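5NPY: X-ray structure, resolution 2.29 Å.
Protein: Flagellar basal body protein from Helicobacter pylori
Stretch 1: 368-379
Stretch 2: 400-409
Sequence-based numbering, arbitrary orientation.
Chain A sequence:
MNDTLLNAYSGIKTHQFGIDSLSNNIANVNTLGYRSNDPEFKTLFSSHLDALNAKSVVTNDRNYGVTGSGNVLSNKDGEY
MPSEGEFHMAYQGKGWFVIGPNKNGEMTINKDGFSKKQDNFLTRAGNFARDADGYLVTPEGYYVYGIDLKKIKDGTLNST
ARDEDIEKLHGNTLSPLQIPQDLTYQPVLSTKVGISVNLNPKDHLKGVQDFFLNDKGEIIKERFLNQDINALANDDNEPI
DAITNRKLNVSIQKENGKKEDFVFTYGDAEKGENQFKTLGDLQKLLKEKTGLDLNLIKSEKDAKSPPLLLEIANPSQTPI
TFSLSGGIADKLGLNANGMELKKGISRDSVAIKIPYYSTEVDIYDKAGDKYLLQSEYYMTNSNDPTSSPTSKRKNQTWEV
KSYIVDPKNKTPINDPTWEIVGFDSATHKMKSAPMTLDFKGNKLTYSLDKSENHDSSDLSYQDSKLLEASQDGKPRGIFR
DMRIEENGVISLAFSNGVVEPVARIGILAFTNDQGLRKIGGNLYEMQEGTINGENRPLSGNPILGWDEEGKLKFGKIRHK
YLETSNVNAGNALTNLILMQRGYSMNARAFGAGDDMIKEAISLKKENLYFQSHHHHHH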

# COMPACT_ATOMS: atom_id res chain seq x y z
N GLY A 368 2.87 18.87 -0.37
CA GLY A 368 1.93 18.16 -1.21
C GLY A 368 2.46 17.81 -2.58
O GLY A 368 1.69 17.36 -3.43
N ASP A 369 3.75 18.02 -2.80
CA ASP A 369 4.39 17.67 -4.07
C ASP A 369 4.60 16.17 -4.16
O ASP A 369 4.99 15.52 -3.18
CB ASP A 369 5.73 18.39 -4.22
CG ASP A 369 5.59 19.83 -4.65
OD1 ASP A 369 5.43 20.08 -5.87
OD2 ASP A 369 5.63 20.72 -3.77
N LYS A 370 4.39 15.64 -5.35
CA LYS A 370 4.46 14.21 -5.57
C LYS A 370 5.91 13.77 -5.77
O LYS A 370 6.66 14.39 -6.54
CB LYS A 370 3.60 13.81 -6.76
CG LYS A 370 3.42 12.30 -6.91
CD LYS A 370 2.65 11.98 -8.21
CE LYS A 370 3.49 12.28 -9.46
NZ LYS A 370 2.67 12.32 -10.71
N TYR A 371 6.29 12.72 -5.06
CA TYR A 371 7.49 11.94 -5.29
C TYR A 371 7.08 10.49 -5.51
O TYR A 371 5.93 10.10 -5.26
CB TYR A 371 8.45 12.07 -4.10
CG TYR A 371 9.11 13.43 -4.00
CD1 TYR A 371 10.42 13.60 -4.43
CD2 TYR A 371 8.43 14.53 -3.49
CE1 TYR A 371 11.04 14.83 -4.35
CE2 TYR A 371 9.05 15.77 -3.40
CZ TYR A 371 10.36 15.91 -3.83
OH TYR A 371 11.00 17.14 -3.75
N LEU A 372 8.00 9.68 -6.01
CA LEU A 372 7.68 8.33 -6.46
C LEU A 372 8.48 7.30 -5.67
O LEU A 372 9.70 7.19 -5.82
CB LEU A 372 7.95 8.21 -7.96
CG LEU A 372 7.12 9.09 -8.92
CD1 LEU A 372 7.66 8.92 -10.34
CD2 LEU A 372 5.60 8.78 -8.89
N LEU A 373 7.80 6.53 -4.83
CA LEU A 373 8.46 5.50 -4.01
C LEU A 373 8.57 4.24 -4.88
O LEU A 373 7.58 3.53 -5.12
CB LEU A 373 7.69 5.27 -2.71
CG LEU A 373 8.17 4.15 -1.76
CD1 LEU A 373 9.65 4.08 -1.73
CD2 LEU A 373 7.68 4.32 -0.34
N GLN A 374 9.78 3.96 -5.37
CA GLN A 374 9.99 2.88 -6.31
C GLN A 374 10.66 1.69 -5.64
O GLN A 374 11.42 1.84 -4.67
CB GLN A 374 10.79 3.33 -7.52
CG GLN A 374 10.03 4.37 -8.35
CD GLN A 374 10.66 4.69 -9.69
OE1 GLN A 374 11.70 4.15 -10.05
NE2 GLN A 374 10.01 5.58 -10.43
N SER A 375 10.32 0.50 -6.14
CA SER A 375 10.88 -0.76 -5.66
C SER A 375 11.14 -1.63 -6.87
O SER A 375 10.26 -1.78 -7.72
CB SER A 375 9.93 -1.51 -4.72
OG SER A 375 9.92 -0.93 -3.45
N GLU A 376 12.32 -2.22 -6.91
CA GLU A 376 12.66 -3.24 -7.89
C GLU A 376 13.00 -4.54 -7.17
O GLU A 376 13.70 -4.53 -6.15
CB GLU A 376 13.83 -2.78 -8.72
CG GLU A 376 13.72 -1.36 -9.24
CD GLU A 376 14.86 -1.07 -10.19
OE1 GLU A 376 15.76 -0.29 -9.84
OE2 GLU A 376 14.89 -1.71 -11.26
N TYR A 377 12.52 -5.66 -7.71
CA TYR A 377 12.54 -6.97 -7.06
C TYR A 377 13.34 -7.94 -7.92
O TYR A 377 13.12 -8.04 -9.14
CB TYR A 377 11.10 -7.50 -6.86
CG TYR A 377 10.12 -6.53 -6.17
CD1 TYR A 377 9.63 -6.80 -4.89
CD2 TYR A 377 9.68 -5.37 -6.82
CE1 TYR A 377 8.74 -5.92 -4.25
CE2 TYR A 377 8.78 -4.50 -6.20
CZ TYR A 377 8.32 -4.78 -4.90
OH TYR A 377 7.43 -3.91 -4.27
N TYR A 378 14.25 -8.67 -7.28
CA TYR A 378 15.06 -9.68 -7.95
C TYR A 378 14.92 -10.97 -7.17
O TYR A 378 15.15 -10.98 -5.96
CB TYR A 378 16.53 -9.25 -8.02
CG TYR A 378 16.76 -7.85 -8.56
CD1 TYR A 378 16.90 -6.76 -7.70
CD2 TYR A 378 16.86 -7.62 -9.91
CE1 TYR A 378 17.11 -5.47 -8.20
CE2 TYR A 378 17.05 -6.35 -10.41
CZ TYR A 378 17.18 -5.28 -9.55
OH TYR A 378 17.38 -4.02 -10.06
N MET A 379 14.54 -12.06 -7.85
CA MET A 379 14.32 -13.34 -7.17
C MET A 379 15.62 -14.09 -6.96
O MET A 379 16.42 -14.24 -7.89
CB MET A 379 13.37 -14.24 -7.95
CG MET A 379 12.88 -15.44 -7.13
SD MET A 379 11.53 -16.27 -8.03
CE MET A 379 12.40 -17.64 -8.75
N VAL A 400 14.85 -6.84 -2.53
CA VAL A 400 14.15 -5.64 -2.96
C VAL A 400 15.01 -4.39 -2.74
O VAL A 400 15.48 -4.13 -1.63
CB VAL A 400 12.80 -5.50 -2.22
CG1 VAL A 400 12.04 -4.30 -2.74
CG2 VAL A 400 11.97 -6.87 -2.26
N LYS A 401 15.15 -3.59 -3.79
CA LYS A 401 15.93 -2.35 -3.81
C LYS A 401 14.94 -1.19 -3.89
O LYS A 401 14.28 -1.02 -4.91
CB LYS A 401 16.87 -2.38 -5.02
CG LYS A 401 17.41 -1.06 -5.54
CD LYS A 401 18.11 -1.27 -6.90
CE LYS A 401 19.24 -0.27 -7.08
NZ LYS A 401 20.17 -0.66 -8.18
N SER A 402 14.83 -0.40 -2.81
CA SER A 402 13.83 0.67 -2.74
C SER A 402 14.46 2.05 -2.58
O SER A 402 15.46 2.22 -1.85
CB SER A 402 12.84 0.43 -1.60
OG SER A 402 12.24 -0.85 -1.65
N TYR A 403 13.85 3.05 -3.22
CA TYR A 403 14.34 4.43 -3.23
C TYR A 403 13.20 5.33 -3.69
O TYR A 403 12.15 4.86 -4.13
CB TYR A 403 15.57 4.58 -4.14
CG TYR A 403 15.34 3.96 -5.51
CD1 TYR A 403 14.83 4.72 -6.56
CD2 TYR A 403 15.61 2.61 -5.74
CE1 TYR A 403 14.60 4.16 -7.81
CE2 TYR A 403 15.36 2.04 -7.00
CZ TYR A 403 14.85 2.83 -8.03
OH TYR A 403 14.61 2.31 -9.27
N ILE A 404 13.44 6.65 -3.59
CA ILE A 404 12.46 7.68 -3.91
C ILE A 404 13.00 8.54 -5.05
O ILE A 404 14.11 9.07 -4.96
CB ILE A 404 12.15 8.55 -2.68
CG1 ILE A 404 11.54 7.71 -1.57
CG2 ILE A 404 11.23 9.70 -3.07
CD1 ILE A 404 11.30 8.49 -0.30
N VAL A 405 12.21 8.70 -6.11
CA VAL A 405 12.66 9.48 -7.25
C VAL A 405 11.80 10.73 -7.36
O VAL A 405 10.60 10.70 -7.09
CB VAL A 405 12.66 8.67 -8.58
CG1 VAL A 405 12.52 7.19 -8.31
CG2 VAL A 405 11.60 9.18 -9.56
N ASP A 406 12.44 11.83 -7.72
CA ASP A 406 11.73 13.04 -8.07
C ASP A 406 11.15 12.86 -9.47
O ASP A 406 11.92 12.70 -10.43
CB ASP A 406 12.67 14.23 -8.02
CG ASP A 406 11.99 15.55 -8.39
OD1 ASP A 406 10.74 15.61 -8.43
OD2 ASP A 406 12.71 16.53 -8.61
N PRO A 407 9.82 12.85 -9.64
CA PRO A 407 9.27 12.72 -10.99
C PRO A 407 9.65 13.88 -11.89
O PRO A 407 9.59 13.74 -13.11
CB PRO A 407 7.75 12.67 -10.75
CG PRO A 407 7.56 13.45 -9.49
CD PRO A 407 8.79 13.18 -8.64
N LYS A 408 10.05 15.01 -11.31
CA LYS A 408 10.30 16.22 -12.08
C LYS A 408 11.63 16.16 -12.82
O LYS A 408 11.78 16.81 -13.86
CB LYS A 408 10.24 17.45 -11.16
CG LYS A 408 8.80 17.97 -10.93
CD LYS A 408 8.62 18.63 -9.57
CE LYS A 408 8.29 17.57 -8.51
NZ LYS A 408 6.88 17.65 -8.06
N ASN A 409 12.62 15.43 -12.29
CA ASN A 409 13.88 15.22 -13.01
C ASN A 409 14.22 13.74 -13.16
O ASN A 409 15.35 13.42 -13.53
CB ASN A 409 15.04 15.99 -12.35
CG ASN A 409 15.31 15.58 -10.90
OD1 ASN A 409 14.91 14.50 -10.45
ND2 ASN A 409 15.99 16.45 -10.16
O HOH W 1 20.50 -3.35 -8.69

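Residues 370-379 and 400-406 are neighbouring antiparallel strands, and their backbone pairing sets where each side chain can reach. Leu372, Gln374 and Glu376 each exchange two backbone hydrogen bonds with Val405, Tyr403 and Lys401 respectively; the six run from 2.8 Å, Gln374 N to Tyr403 O, to 3.1 Å, Tyr403 N to Gln374 O.

On the face carrying these six side chains, Tyr403 differs from its m and t neighbours, with chi1 p (49°). One face of its ring is turned to Gln374 O, while the phenol end reaches diagonally to Glu376. There Tyr403 OH donates to Glu376 OE1 at 2.9 Å. Glu376, with chi1 m and chi2 t, extends to meet it, its carboxylate near the ring's edge; a tyrosine suits this place because its long ring carries the hydroxyl diagonally to Glu376 OE1, which accepts its proton. Gln374, also m then t, packs its amide carbon CD 3.4 Å from Val405 CG1; Val405 itself has chi1 at -14°, between wells. Leu372, in the common m,t rotamer, places CD1 4.0 Å from Val405 CG2 and 3.8 Å from Pro407 CB, so the proline extends the apolar patch just beyond the strand.

The other face is buried. Ser375 and Ser402 form a non-hydrogen-bonded pair, CA atoms 4.4 Å apart, and both adopt m, bringing Ser375 OG and Ser402 OG to 2.9 Å in a hydrogen bond; two small hydroxyl side chains thus pair in a buried setting. Beside them, Val400 with chi1 t sets CG1 over the face of the Tyr377 ring, 4.2 Å from its centroid, a CH-pi contact. Leu373, t,p, turns CD1 to within 4.1 Å of Ile404 CG1.

At the far end, the bent chain of Lys408 brings NZ 3.6 Å from Asp369 OD1, a long salt bridge joining residues outside the strands.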